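Local coordinates for protein M32 carboxypeptidase (Chitinophagaceae bacterium, PDB 7A03) that probably removes amino acids one at a time from the C-terminal end of peptides, as a metal-dependent carboxypeptidase of the M32 family, at residues P346-R350 with H361-R365; R365-E369 with S415-P420; L382-W386 with V405-W411. All coordinates share one frame; numbering follows the deposited sequence. Where two conformers were deposited one is given.

Interaction 1: P346-R350 with H361-R365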
ATOM      1  N   PRO A 346      -6.426  -2.098 -20.594  1.00 16.87           N
ATOM      2  CA  PRO A 346      -4.955  -2.127 -20.572  1.00 18.92           C
ATOM      3  C   PRO A 346      -4.400  -0.735 -20.838  1.00 21.54           C
ATOM      4  O   PRO A 346      -4.879  -0.014 -21.718  1.00 22.59           O
ATOM      5  CB  PRO A 346      -4.609  -3.103 -21.701  1.00 24.34           C
ATOM      6  CG  PRO A 346      -5.826  -3.992 -21.802  1.00 27.83           C
ATOM      7  CD  PRO A 346      -6.996  -3.091 -21.524  1.00 20.08           C
ATOM      8  N   SER A 347      -3.411  -0.340 -20.037  1.00 18.83           N
ATOM      9  CA  SER A 347      -2.870   1.008 -20.117  1.00 21.31           C
ATOM     10  C   SER A 347      -1.409   0.999 -19.671  1.00 19.48           C
ATOM     11  O   SER A 347      -0.875  -0.021 -19.224  1.00 19.99           O
ATOM     12  CB  SER A 347      -3.755   1.992 -19.351  1.00 21.54           C
ATOM     13  OG  SER A 347      -3.795   1.672 -17.972  1.00 23.40           O
ATOM     14  N   LEU A 348      -0.766   2.158 -19.790  1.00 18.71           N
ATOM     15  CA  LEU A 348       0.680   2.268 -19.632  1.00 20.76           C
ATOM     16  C   LEU A 348       1.126   2.568 -18.205  1.00 19.71           C
ATOM     17  O   LEU A 348       2.216   2.139 -17.809  1.00 18.73           O
ATOM     18  CB  LEU A 348       1.214   3.360 -20.564  1.00 24.47           C
ATOM     19  CG  LEU A 348       1.140   3.006 -22.053  1.00 23.86           C
ATOM     20  CD1 LEU A 348       1.203   4.252 -22.917  1.00 28.73           C
ATOM     21  CD2 LEU A 348       2.272   2.065 -22.409  1.00 27.38           C
ATOM     22  N   ILE A 349       0.312   3.281 -17.427  1.00 18.48           N
ATOM     23  CA  ILE A 349       0.716   3.834 -16.137  1.00 21.22           C
ATOM     24  C   ILE A 349       0.058   3.037 -15.021  1.00 20.98           C
ATOM     25  O   ILE A 349      -1.178   3.003 -14.918  1.00 19.35           O
ATOM     26  CB  ILE A 349       0.361   5.323 -16.023  1.00 20.03           C
ATOM     27  CG1 ILE A 349       0.973   6.106 -17.190  1.00 24.50           C
ATOM     28  CG2 ILE A 349       0.802   5.872 -14.663  1.00 19.68           C
ATOM     29  CD1 ILE A 349       2.497   6.034 -17.249  1.00 25.35           C
ATOM     30  N   ARG A 350       0.890   2.437 -14.161  1.00 18.49           N
ATOM     31  CA  ARG A 350       0.396   1.612 -13.060  1.00 17.77           C
ATOM     32  C   ARG A 350      -0.567   2.376 -12.160  1.00 18.21           C
ATOM     33  O   ARG A 350      -1.617   1.846 -11.774  1.00 18.29           O
ATOM     34  CB  ARG A 350       1.574   1.064 -12.255  1.00 16.97           C
ATOM     35  CG  ARG A 350       1.194   0.316 -10.976  1.00 13.01           C
ATOM     36  CD  ARG A 350       2.426  -0.010 -10.109  1.00 18.54           C
ATOM     37  NE  ARG A 350       3.133   1.204  -9.684  1.00 14.53           N
ATOM     38  CZ  ARG A 350       2.763   1.952  -8.643  1.00 16.11           C
ATOM     39  NH1 ARG A 350       1.715   1.607  -7.914  1.00 19.34           N
ATOM     40  NH2 ARG A 350       3.428   3.056  -8.319  1.00 21.24           N
ATOM     41  N   HIS A 361       0.857  -4.913 -14.228  1.00 14.74           N
ATOM     42  CA  HIS A 361       1.902  -3.945 -13.896  1.00 14.87           C
ATOM     43  C   HIS A 361       2.771  -4.489 -12.768  1.00 14.15           C
ATOM     44  O   HIS A 361       4.010  -4.502 -12.858  1.00 15.93           O
ATOM     45  CB  HIS A 361       1.272  -2.610 -13.485  1.00 13.94           C
ATOM     46  CG  HIS A 361       0.532  -1.906 -14.586  1.00 15.07           C
ATOM     47  ND1 HIS A 361       1.134  -1.005 -15.448  1.00 14.84           N
ATOM     48  CD2 HIS A 361      -0.777  -1.933 -14.929  1.00 15.66           C
ATOM     49  CE1 HIS A 361       0.231  -0.538 -16.293  1.00 16.50           C
ATOM     50  NE2 HIS A 361      -0.936  -1.086 -16.001  1.00 18.05           N
ATOM     51  N   ILE A 362       2.129  -5.040 -11.732  1.00 13.98           N
ATOM     52  CA  ILE A 362       2.928  -5.503 -10.604  1.00 13.88           C
ATOM     53  C   ILE A 362       3.733  -6.712 -11.027  1.00 15.66           C
ATOM     54  O   ILE A 362       4.926  -6.836 -10.700  1.00 16.14           O
ATOM     55  CB  ILE A 362       2.040  -5.789  -9.380  1.00 14.35           C
ATOM     56  CG1 ILE A 362       1.324  -4.521  -8.915  1.00 14.25           C
ATOM     57  CG2 ILE A 362       2.853  -6.380  -8.237  1.00 17.29           C
ATOM     58  CD1 ILE A 362       2.254  -3.461  -8.325  1.00 14.54           C
ATOM     59  N   MET A 363       3.116  -7.604 -11.800  0.54 14.49           N
ATOM     60  CA  MET A 363       3.813  -8.816 -12.199  0.54 16.45           C
ATOM     61  C   MET A 363       5.063  -8.472 -12.990  0.54 15.03           C
ATOM     62  O   MET A 363       6.136  -9.055 -12.762  0.54 15.19           O
ATOM     63  CB  MET A 363       2.879  -9.698 -13.018  0.54 16.87           C
ATOM     64  CG  MET A 363       3.422 -11.084 -13.286  0.54 19.78           C
ATOM     65  SD  MET A 363       2.302 -11.984 -14.356  0.54 21.32           S
ATOM     66  CE  MET A 363       2.569 -11.125 -15.904  0.54 22.54           C
ATOM     67  N   ILE A 364       4.962  -7.468 -13.870  1.00 16.23           N
ATOM     68  CA  ILE A 364       6.111  -7.122 -14.695  1.00 15.76           C
ATOM     69  C   ILE A 364       7.239  -6.626 -13.807  1.00 16.69           C
ATOM     70  O   ILE A 364       8.383  -7.093 -13.914  1.00 18.40           O
ATOM     71  CB  ILE A 364       5.706  -6.107 -15.776  1.00 15.33           C
ATOM     72  CG1 ILE A 364       4.840  -6.807 -16.826  1.00 17.18           C
ATOM     73  CG2 ILE A 364       6.952  -5.492 -16.398  1.00 17.62           C
ATOM     74  CD1 ILE A 364       4.017  -5.861 -17.657  1.00 17.86           C
ATOM     75  N   ARG A 365       6.904  -5.768 -12.834  1.00 16.69           N
ATOM     76  CA  ARG A 365       7.933  -5.265 -11.931  1.00 15.92           C
ATOM     77  C   ARG A 365       8.526  -6.411 -11.127  1.00 16.35           C
ATOM     78  O   ARG A 365       9.757  -6.509 -10.965  1.00 18.30           O
ATOM     79  CB  ARG A 365       7.351  -4.165 -11.035  1.00 15.82           C
ATOM     80  CG  ARG A 365       7.085  -2.857 -11.800  1.00 16.69           C
ATOM     81  CD  ARG A 365       5.967  -2.039 -11.149  1.00 14.72           C
ATOM     82  NE  ARG A 365       5.705  -0.760 -11.814  1.00 15.80           N
ATOM     83  CZ  ARG A 365       5.135  -0.630 -13.017  1.00 15.94           C
ATOM     84  NH1 ARG A 365       4.768  -1.698 -13.709  1.00 15.06           N
ATOM     85  NH2 ARG A 365       4.916   0.574 -13.536  1.00 17.46           N
TER
HETATM   86  O   HOH W   1      -3.418  -0.961 -17.207  1.00 17.23           O
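Arg-350 and His-361 meet in a CH-pi contact, a worked example of an imidazole face covered by main chain. In this mainly helical M32 metallopeptidase Arg-350 belongs to the Ile-Arg-x-x-Ala-Asp signature of the family, in the loop that leads into helix 358-374, and the helix turns His-361 back onto that loop. Arg-350 CA stands 3.8 Å from the centroid of the His-361 ring, 17° off the ring normal and displaced toward the rim. The edge of the same ring is turned to the carbonyls of the loop: Leu-348 O lies in its plane, and Ser-347 O approaches His-361 CE1 to 3.2 Å. A water also in the ring plane is hydrogen-bonded to His-361 NE2 at 2.8 Å and to Ser-347 OG at 2.8 Å, bridging helix and loop, while ND1 is hydrogen-bonded to the hydroxyl of Tyr-390. A leucine in place of His-361 would probably leave both that water and the Tyr-390 hydroxyl short of a partner and take away the flat ring on which Arg-350 CA rests.

With chi1 of Arg-350 at 173°, CG points away from the backbone N, and the methylenes run across the guanidinium of Arg-365. Arg-350 CB sits over one face of it, 3.6 Å from Arg-365 NH2, and the two guanidinium planes stand 73° apart. Their NE atoms are 3.9 Å from each other; both form salt bridges to the OD2 of Asp-408, which would offset the like charges. Ile-362 CD1 packs against Arg-350 CD. Arg-365 is steadied within its own helix too: its NH1 donates to His-361 O at 3.0 Å from above the carbonyl plane, while its backbone N reaches that oxygen from the opposite face.

Interaction 2: R365-E369 with S415-P420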
ATOM      1  N   ARG A 365       6.904  -5.768 -12.834  1.00 16.69           N
ATOM      2  CA  ARG A 365       7.933  -5.265 -11.931  1.00 15.92           C
ATOM      3  C   ARG A 365       8.526  -6.411 -11.127  1.00 16.35           C
ATOM      4  O   ARG A 365       9.757  -6.509 -10.965  1.00 18.30           O
ATOM      5  CB  ARG A 365       7.351  -4.165 -11.035  1.00 15.82           C
ATOM      6  CG  ARG A 365       7.085  -2.857 -11.800  1.00 16.69           C
ATOM      7  CD  ARG A 365       5.967  -2.039 -11.149  1.00 14.72           C
ATOM      8  NE  ARG A 365       5.705  -0.760 -11.814  1.00 15.80           N
ATOM      9  CZ  ARG A 365       5.135  -0.630 -13.017  1.00 15.94           C
ATOM     10  NH1 ARG A 365       4.768  -1.698 -13.709  1.00 15.06           N
ATOM     11  NH2 ARG A 365       4.916   0.574 -13.536  1.00 17.46           N
ATOM     12  N   TYR A 366       7.672  -7.354 -10.710  1.00 16.78           N
ATOM     13  CA  TYR A 366       8.179  -8.478  -9.944  1.00 16.79           C
ATOM     14  C   TYR A 366       9.182  -9.267 -10.775  1.00 19.54           C
ATOM     15  O   TYR A 366      10.321  -9.512 -10.336  1.00 17.69           O
ATOM     16  CB  TYR A 366       7.010  -9.332  -9.443  1.00 15.55           C
ATOM     17  CG  TYR A 366       7.392 -10.681  -8.922  1.00 14.88           C
ATOM     18  CD1 TYR A 366       7.963 -10.836  -7.666  1.00 15.13           C
ATOM     19  CD2 TYR A 366       7.167 -11.816  -9.690  1.00 15.22           C
ATOM     20  CE1 TYR A 366       8.321 -12.078  -7.208  1.00 14.98           C
ATOM     21  CE2 TYR A 366       7.518 -13.080  -9.223  1.00 16.56           C
ATOM     22  CZ  TYR A 366       8.094 -13.190  -7.973  1.00 16.98           C
ATOM     23  OH  TYR A 366       8.452 -14.418  -7.475  1.00 17.44           O
ATOM     24  N   GLU A 367       8.824  -9.577 -12.028  1.00 18.93           N
ATOM     25  CA  GLU A 367       9.725 -10.426 -12.796  1.00 17.69           C
ATOM     26  C   GLU A 367      11.030  -9.697 -13.042  1.00 19.39           C
ATOM     27  O   GLU A 367      12.119 -10.271 -12.871  1.00 23.30           O
ATOM     28  CB  GLU A 367       9.093 -10.899 -14.108  1.00 18.29           C
ATOM     29  CG  GLU A 367       7.753 -11.621 -13.954  1.00 22.96           C
ATOM     30  CD  GLU A 367       7.841 -12.969 -13.244  1.00 25.12           C
ATOM     31  OE1 GLU A 367       8.948 -13.543 -13.142  1.00 25.37           O
ATOM     32  OE2 GLU A 367       6.782 -13.461 -12.793  1.00 30.78           O
ATOM     33  N   ILE A 368      10.939  -8.394 -13.319  1.00 16.24           N
ATOM     34  CA  ILE A 368      12.144  -7.637 -13.606  1.00 17.86           C
ATOM     35  C   ILE A 368      13.011  -7.570 -12.365  1.00 22.87           C
ATOM     36  O   ILE A 368      14.219  -7.845 -12.420  1.00 22.93           O
ATOM     37  CB  ILE A 368      11.782  -6.249 -14.159  1.00 22.37           C
ATOM     38  CG1 ILE A 368      11.360  -6.371 -15.620  1.00 20.98           C
ATOM     39  CG2 ILE A 368      12.946  -5.272 -13.984  1.00 24.39           C
ATOM     40  CD1 ILE A 368      10.753  -5.123 -16.176  1.00 23.74           C
ATOM     41  N   GLU A 369      12.398  -7.287 -11.208  1.00 17.34           N
ATOM     42  CA  GLU A 369      13.216  -7.192 -10.010  1.00 19.03           C
ATOM     43  C   GLU A 369      13.866  -8.525  -9.727  1.00 21.01           C
ATOM     44  O   GLU A 369      15.065  -8.588  -9.406  1.00 20.63           O
ATOM     45  CB  GLU A 369      12.402  -6.718  -8.811  1.00 16.79           C
ATOM     46  CG  GLU A 369      12.140  -5.238  -8.834  1.00 16.44           C
ATOM     47  CD  GLU A 369      11.393  -4.761  -7.629  1.00 19.02           C
ATOM     48  OE1 GLU A 369      11.248  -5.548  -6.670  1.00 19.91           O
ATOM     49  OE2 GLU A 369      10.952  -3.598  -7.644  1.00 18.88           O
ATOM     50  N   SER A 415      13.902   0.838  -3.141  1.00 17.43           N
ATOM     51  CA  SER A 415      12.798   0.013  -2.655  1.00 16.41           C
ATOM     52  C   SER A 415      12.578  -1.148  -3.621  1.00 17.11           C
ATOM     53  O   SER A 415      11.735  -1.109  -4.519  1.00 21.68           O
ATOM     54  CB  SER A 415      11.536   0.838  -2.421  1.00 20.05           C
ATOM     55  OG  SER A 415      11.821   2.090  -1.807  1.00 20.55           O
ATOM     56  N   PHE A 416      13.386  -2.188  -3.432  1.00 16.39           N
ATOM     57  CA  PHE A 416      13.284  -3.440  -4.170  1.00 17.75           C
ATOM     58  C   PHE A 416      12.594  -4.462  -3.276  1.00 16.93           C
ATOM     59  O   PHE A 416      12.936  -4.600  -2.096  1.00 17.38           O
ATOM     60  CB  PHE A 416      14.680  -3.935  -4.577  1.00 17.95           C
ATOM     61  CG  PHE A 416      15.260  -3.199  -5.762  1.00 17.19           C
ATOM     62  CD1 PHE A 416      15.723  -1.898  -5.631  1.00 22.29           C
ATOM     63  CD2 PHE A 416      15.306  -3.801  -7.015  1.00 21.24           C
ATOM     64  CE1 PHE A 416      16.253  -1.221  -6.718  1.00 27.22           C
ATOM     65  CE2 PHE A 416      15.834  -3.128  -8.104  1.00 24.77           C
ATOM     66  CZ  PHE A 416      16.297  -1.839  -7.958  1.00 22.99           C
ATOM     67  N   GLY A 417      11.649  -5.204  -3.852  1.00 16.48           N
ATOM     68  CA  GLY A 417      10.807  -6.097  -3.097  1.00 18.82           C
ATOM     69  C   GLY A 417       9.525  -5.465  -2.595  1.00 16.89           C
ATOM     70  O   GLY A 417       8.769  -6.130  -1.875  1.00 17.82           O
ATOM     71  N   TYR A 418       9.250  -4.210  -2.967  1.00 14.65           N
ATOM     72  CA  TYR A 418       8.105  -3.442  -2.495  1.00 12.74           C
ATOM     73  C   TYR A 418       6.866  -3.694  -3.348  1.00 14.90           C
ATOM     74  O   TYR A 418       5.770  -3.917  -2.823  1.00 15.47           O
ATOM     75  CB  TYR A 418       8.465  -1.947  -2.532  1.00 20.92           C
ATOM     76  CG  TYR A 418       7.514  -1.012  -1.811  1.00 17.16           C
ATOM     77  CD1 TYR A 418       6.249  -0.735  -2.310  1.00 16.91           C
ATOM     78  CD2 TYR A 418       7.907  -0.371  -0.642  1.00 19.07           C
ATOM     79  CE1 TYR A 418       5.390   0.134  -1.649  1.00 19.86           C
ATOM     80  CE2 TYR A 418       7.060   0.495   0.023  1.00 19.28           C
ATOM     81  CZ  TYR A 418       5.808   0.737  -0.477  1.00 23.14           C
ATOM     82  OH  TYR A 418       4.975   1.600   0.198  1.00 25.99           O
ATOM     83  N   PHE A 419       7.033  -3.665  -4.664  1.00 14.07           N
ATOM     84  CA  PHE A 419       5.875  -3.725  -5.549  1.00 12.96           C
ATOM     85  C   PHE A 419       4.917  -4.888  -5.276  1.00 13.03           C
ATOM     86  O   PHE A 419       3.690  -4.664  -5.336  1.00 12.92           O
ATOM     87  CB  PHE A 419       6.336  -3.732  -7.017  1.00 14.67           C
ATOM     88  CG  PHE A 419       6.721  -2.381  -7.553  1.00 15.16           C
ATOM     89  CD1 PHE A 419       5.791  -1.353  -7.628  1.00 13.49           C
ATOM     90  CD2 PHE A 419       8.009  -2.151  -8.025  1.00 15.90           C
ATOM     91  CE1 PHE A 419       6.154  -0.095  -8.138  1.00 17.32           C
ATOM     92  CE2 PHE A 419       8.369  -0.912  -8.538  1.00 14.54           C
ATOM     93  CZ  PHE A 419       7.441   0.117  -8.598  1.00 13.75           C
ATOM     94  N   PRO A 420       5.371  -6.120  -4.991  1.00 13.24           N
ATOM     95  CA  PRO A 420       4.398  -7.209  -4.808  1.00 15.33           C
ATOM     96  C   PRO A 420       3.358  -6.919  -3.735  1.00 16.65           C
ATOM     97  O   PRO A 420       2.227  -7.416  -3.846  1.00 16.27           O
ATOM     98  CB  PRO A 420       5.274  -8.418  -4.447  1.00 15.49           C
ATOM     99  CG  PRO A 420       6.594  -8.117  -5.050  1.00 17.61           C
ATOM    100  CD  PRO A 420       6.762  -6.624  -4.926  1.00 13.44           C
TER
HETATM  101  O   HOH W   2       9.821  -2.726  -5.415  1.00 16.56           O
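Glu-369 faces Gly-417 and Phe-419 because its CG lies anti to the carbonyl carbon (chi1 -77°) and the chain beyond is extended, which projects the carboxylate from helix 358-374 into the 415-420 loop. Phe-419 has a similar first torsion, and its ring turns one face to Arg-365 and an edge to Glu-369.

The site illustrates how a buried carboxylate can be met by backbone, water and side chains together. Gly-417 N donates to Glu-369 OE1 at 2.9 Å, nearly straight at 164°, on the syn side but tilted out of the carboxylate plane. Glu-369 OE2 receives a water at 2.6 Å; the water also donates to Ser-415 O at 2.7 Å and accepts from Phe-419 N at 3.0 Å, so it bridges Ser-415 and Phe-419 within the loop. Tyr-157 OH bonds to OE1 as well, and Trp-411 NE1 to OE2, so each oxygen has at least two partners.

OE2 also lies 3.3 Å from Phe-419 CD2. Arg-365 CD makes a CH-pi contact with the ring face, 3.4 Å from the centroid and 4° off the normal, whereas its guanidinium is too distant for more than a weak attraction. Further on, Tyr-366 CD1 touches Pro-420 CG at 4.0 Å.

A buried glutamate and a bridging water thus join helix 358-374 to the 415-420 loop, within the helical fold of M32 carboxypeptidases.

Interaction 3: L382-W386 with V405-W411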
ATOM      1  N   LEU A 382      17.364  -1.795 -20.113  1.00 27.49           N
ATOM      2  CA  LEU A 382      16.199  -2.217 -19.345  1.00 24.74           C
ATOM      3  C   LEU A 382      14.911  -1.646 -19.923  1.00 27.59           C
ATOM      4  O   LEU A 382      13.839  -2.239 -19.751  1.00 25.85           O
ATOM      5  CB  LEU A 382      16.370  -1.823 -17.881  1.00 25.49           C
ATOM      6  CG  LEU A 382      15.375  -2.441 -16.898  1.00 25.58           C
ATOM      7  CD1 LEU A 382      15.525  -3.951 -16.875  1.00 28.61           C
ATOM      8  CD2 LEU A 382      15.566  -1.864 -15.519  1.00 24.74           C
ATOM      9  N   ASN A 383      14.990  -0.500 -20.607  1.00 30.21           N
ATOM     10  CA  ASN A 383      13.794   0.065 -21.223  1.00 30.28           C
ATOM     11  C   ASN A 383      13.216  -0.881 -22.271  1.00 27.99           C
ATOM     12  O   ASN A 383      11.996  -1.050 -22.353  1.00 29.32           O
ATOM     13  CB  ASN A 383      14.098   1.440 -21.819  1.00 32.35           C
ATOM     14  CG  ASN A 383      15.219   1.396 -22.832  1.00 32.27           C
ATOM     15  OD1 ASN A 383      16.178   0.642 -22.680  1.00 32.07           O
ATOM     16  ND2 ASN A 383      15.100   2.201 -23.881  1.00 42.67           N
ATOM     17  N   LYS A 384      14.075  -1.526 -23.064  1.00 27.48           N
ATOM     18  CA  LYS A 384      13.583  -2.490 -24.044  1.00 30.65           C
ATOM     19  C   LYS A 384      12.930  -3.687 -23.363  1.00 32.31           C
ATOM     20  O   LYS A 384      11.868  -4.154 -23.796  1.00 25.03           O
ATOM     21  CB  LYS A 384      14.717  -2.943 -24.968  1.00 32.79           C
ATOM     22  CG  LYS A 384      14.248  -3.873 -26.079  1.00 36.09           C
ATOM     23  CD  LYS A 384      15.314  -4.860 -26.512  1.00 40.75           C
ATOM     24  CE  LYS A 384      14.771  -6.283 -26.559  1.00 43.83           C
ATOM     25  NZ  LYS A 384      14.017  -6.563 -27.813  1.00 45.14           N
ATOM     26  N   THR A 385      13.554  -4.196 -22.298  1.00 30.48           N
ATOM     27  CA  THR A 385      12.977  -5.302 -21.539  1.00 24.13           C
ATOM     28  C   THR A 385      11.593  -4.934 -21.018  1.00 20.11           C
ATOM     29  O   THR A 385      10.623  -5.696 -21.172  1.00 22.81           O
ATOM     30  CB  THR A 385      13.914  -5.621 -20.371  1.00 27.01           C
ATOM     31  OG1 THR A 385      15.203  -5.987 -20.890  1.00 30.02           O
ATOM     32  CG2 THR A 385      13.366  -6.750 -19.527  1.00 23.18           C
ATOM     33  N   TRP A 386      11.501  -3.765 -20.385  1.00 21.70           N
ATOM     34  CA  TRP A 386      10.241  -3.250 -19.868  1.00 20.34           C
ATOM     35  C   TRP A 386       9.193  -3.181 -20.973  1.00 24.82           C
ATOM     36  O   TRP A 386       8.076  -3.690 -20.820  1.00 23.50           O
ATOM     37  CB  TRP A 386      10.504  -1.862 -19.281  1.00 20.41           C
ATOM     38  CG  TRP A 386       9.321  -1.176 -18.695  1.00 19.73           C
ATOM     39  CD1 TRP A 386       8.325  -0.522 -19.365  1.00 18.64           C
ATOM     40  CD2 TRP A 386       9.016  -1.044 -17.303  1.00 21.70           C
ATOM     41  NE1 TRP A 386       7.415  -0.008 -18.483  1.00 17.04           N
ATOM     42  CE2 TRP A 386       7.817  -0.308 -17.206  1.00 21.93           C
ATOM     43  CE3 TRP A 386       9.640  -1.483 -16.128  1.00 21.13           C
ATOM     44  CZ2 TRP A 386       7.222  -0.007 -15.983  1.00 19.23           C
ATOM     45  CZ3 TRP A 386       9.055  -1.180 -14.910  1.00 18.93           C
ATOM     46  CH2 TRP A 386       7.855  -0.447 -14.848  1.00 19.99           C
ATOM     47  N   VAL A 405       9.684   2.651 -18.359  1.00 25.17           N
ATOM     48  CA  VAL A 405      10.527   2.216 -17.248  1.00 21.40           C
ATOM     49  C   VAL A 405      10.793   3.312 -16.221  1.00 24.06           C
ATOM     50  O   VAL A 405      11.120   3.010 -15.068  1.00 21.92           O
ATOM     51  CB  VAL A 405      11.827   1.590 -17.795  1.00 25.94           C
ATOM     52  CG1 VAL A 405      12.707   2.652 -18.455  1.00 24.22           C
ATOM     53  CG2 VAL A 405      12.580   0.871 -16.698  1.00 18.81           C
ATOM     54  N   LEU A 406      10.650   4.579 -16.590  1.00 25.33           N
ATOM     55  CA  LEU A 406      10.939   5.670 -15.669  1.00 22.82           C
ATOM     56  C   LEU A 406       9.705   6.181 -14.924  1.00 23.31           C
ATOM     57  O   LEU A 406       9.776   7.239 -14.292  1.00 22.54           O
ATOM     58  CB  LEU A 406      11.619   6.825 -16.411  1.00 25.97           C
ATOM     59  CG  LEU A 406      13.002   6.583 -17.015  1.00 27.87           C
ATOM     60  CD1 LEU A 406      13.454   7.821 -17.767  1.00 30.15           C
ATOM     61  CD2 LEU A 406      14.016   6.230 -15.928  1.00 26.55           C
ATOM     62  N   GLN A 407       8.575   5.460 -14.967  1.00 20.59           N
ATOM     63  CA  GLN A 407       7.351   6.017 -14.395  1.00 20.62           C
ATOM     64  C   GLN A 407       7.344   5.987 -12.868  1.00 19.07           C
ATOM     65  O   GLN A 407       6.784   6.890 -12.240  1.00 23.31           O
ATOM     66  CB  GLN A 407       6.110   5.317 -14.958  1.00 21.18           C
ATOM     67  CG  GLN A 407       6.028   3.812 -14.692  1.00 21.09           C
ATOM     68  CD  GLN A 407       4.778   3.195 -15.315  1.00 20.26           C
ATOM     69  OE1 GLN A 407       3.756   3.045 -14.652  1.00 20.02           O
ATOM     70  NE2 GLN A 407       4.853   2.862 -16.604  1.00 21.70           N
ATOM     71  N   ASP A 408       7.926   4.964 -12.258  1.00 17.98           N
ATOM     72  CA  ASP A 408       7.780   4.732 -10.828  1.00 17.48           C
ATOM     73  C   ASP A 408       9.081   5.052 -10.106  1.00 18.59           C
ATOM     74  O   ASP A 408      10.169   4.719 -10.588  1.00 22.49           O
ATOM     75  CB  ASP A 408       7.349   3.288 -10.542  1.00 15.84           C
ATOM     76  CG  ASP A 408       5.864   3.090 -10.730  1.00 19.94           C
ATOM     77  OD1 ASP A 408       5.112   4.060 -10.507  1.00 18.91           O
ATOM     78  OD2 ASP A 408       5.441   1.968 -11.091  1.00 18.09           O
ATOM     79  N   ILE A 409       8.950   5.696  -8.941  1.00 22.11           N
ATOM     80  CA  ILE A 409      10.100   6.201  -8.189  1.00 24.22           C
ATOM     81  C   ILE A 409      10.790   5.138  -7.350  1.00 23.94           C
ATOM     82  O   ILE A 409      11.910   5.375  -6.877  1.00 20.20           O
ATOM     83  CB  ILE A 409       9.625   7.359  -7.288  1.00 22.04           C
ATOM     84  CG1 ILE A 409      10.799   8.249  -6.857  1.00 23.26           C
ATOM     85  CG2 ILE A 409       8.854   6.824  -6.079  1.00 22.20           C
ATOM     86  CD1 ILE A 409      10.351   9.560  -6.186  1.00 27.64           C
ATOM     87  N   HIS A 410      10.176   3.960  -7.197  1.00 20.04           N
ATOM     88  CA  HIS A 410      10.580   3.022  -6.153  1.00 17.11           C
ATOM     89  C   HIS A 410      12.056   2.664  -6.255  1.00 20.47           C
ATOM     90  O   HIS A 410      12.782   2.693  -5.251  1.00 22.37           O
ATOM     91  CB  HIS A 410       9.685   1.775  -6.181  1.00 16.90           C
ATOM     92  CG  HIS A 410       8.237   2.071  -5.926  1.00 18.78           C
ATOM     93  ND1 HIS A 410       7.507   2.947  -6.701  1.00 21.01           N
ATOM     94  CD2 HIS A 410       7.385   1.609  -4.980  1.00 19.49           C
ATOM     95  CE1 HIS A 410       6.269   3.012  -6.244  1.00 19.42           C
ATOM     96  NE2 HIS A 410       6.169   2.209  -5.199  1.00 20.07           N
ATOM     97  N   TRP A 411      12.528   2.363  -7.467  1.00 16.21           N
ATOM     98  CA  TRP A 411      13.896   1.891  -7.635  1.00 21.46           C
ATOM     99  C   TRP A 411      14.902   2.969  -7.263  1.00 22.47           C
ATOM    100  O   TRP A 411      15.941   2.670  -6.664  1.00 23.42           O
ATOM    101  CB  TRP A 411      14.117   1.408  -9.067  1.00 19.72           C
ATOM    102  CG  TRP A 411      13.344   0.152  -9.384  1.00 22.51           C
ATOM    103  CD1 TRP A 411      12.787  -0.714  -8.489  1.00 17.46           C
ATOM    104  CD2 TRP A 411      13.072  -0.380 -10.677  1.00 20.99           C
ATOM    105  NE1 TRP A 411      12.161  -1.749  -9.149  1.00 18.32           N
ATOM    106  CE2 TRP A 411      12.334  -1.571 -10.495  1.00 21.93           C
ATOM    107  CE3 TRP A 411      13.376   0.033 -11.976  1.00 19.02           C
ATOM    108  CZ2 TRP A 411      11.902  -2.350 -11.565  1.00 22.13           C
ATOM    109  CZ3 TRP A 411      12.944  -0.742 -13.036  1.00 21.37           C
ATOM    110  CH2 TRP A 411      12.211  -1.912 -12.823  1.00 18.86           C
TER
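Trp-386 lays its indole on Val-405, a case of one large ring packed along the main chain of a loop. The loop carries the Gly-x-x-Gln-Asp-x-His-Trp signature of the M32 family, and Trp-386 comes from the first turns of helix 382-394.

The side chain can be followed outward. Its CB lies 4.0 Å from Val-405 CB, and with CG anti to the backbone N (chi1 180°) the indole swings out over the valine. CG remains above Val-405 CB at 3.8 Å. On the pyrrole side CD1 meets Val-405 N, and NE1 has the same Val-405 N 3.5 Å away over the ring face; both nitrogens are donors, so this is packing and not a bond. CD2 and CE2 lie by Val-405 CA, which makes a CH-pi contact with the six-membered ring, 3.8 Å from its centroid and 21° off the normal, and CE3 touches the methyl Val-405 CG2 at 3.8 Å. The far rim meets the signature itself. CZ2 has the amide of Gln-407 at its edge, with NE2 at 3.8 Å and the two planes 53° apart. That amide is held in turn by the loop around Arg-350, NE2 donating to Leu-348 O and OE1 accepting from Arg-350 N, so the indole borders a fixed group. CH2 meets the guanidinium carbon of Arg-365, from helix 358-374. Finally Trp-386 CZ3 approaches Trp-411 CH2 to 3.9 Å.

Other side chains extend the apolar patch. Asn-383 offers its CB to Val-405 CG1. Trp-411, whose NE1 is hydrogen-bonded to Glu-369 OE2 and whose ring stacks with Phe-416, points its six-membered ring back at Leu-382, where Trp-411 CZ3 meets the methyl Leu-382 CD2 at 3.8 Å.

The three contacts form one cluster, with centres only 11 to 12 Å apart, on one side of the chain's centre. Interactions 1 and 2 lie on successive turns of helix 358-374 and share Arg-365; interaction 3 uses the next helix, 382-394, opens after interaction 1 has closed and is nested within the loop that interaction 2 closes. Asp-408, from the loop of interaction 3, joins the sets: its OD2 is 2.8 Å from both Arg-350 NE and Arg-365 NE. Trp-411 NE1 likewise reaches Glu-369 OE2 at 2.7 Å, the hydrogen bond that joins interactions 2 and 3. Two family-signature segments, separate in sequence, are thus brought together beside helices 358-374 and 382-394.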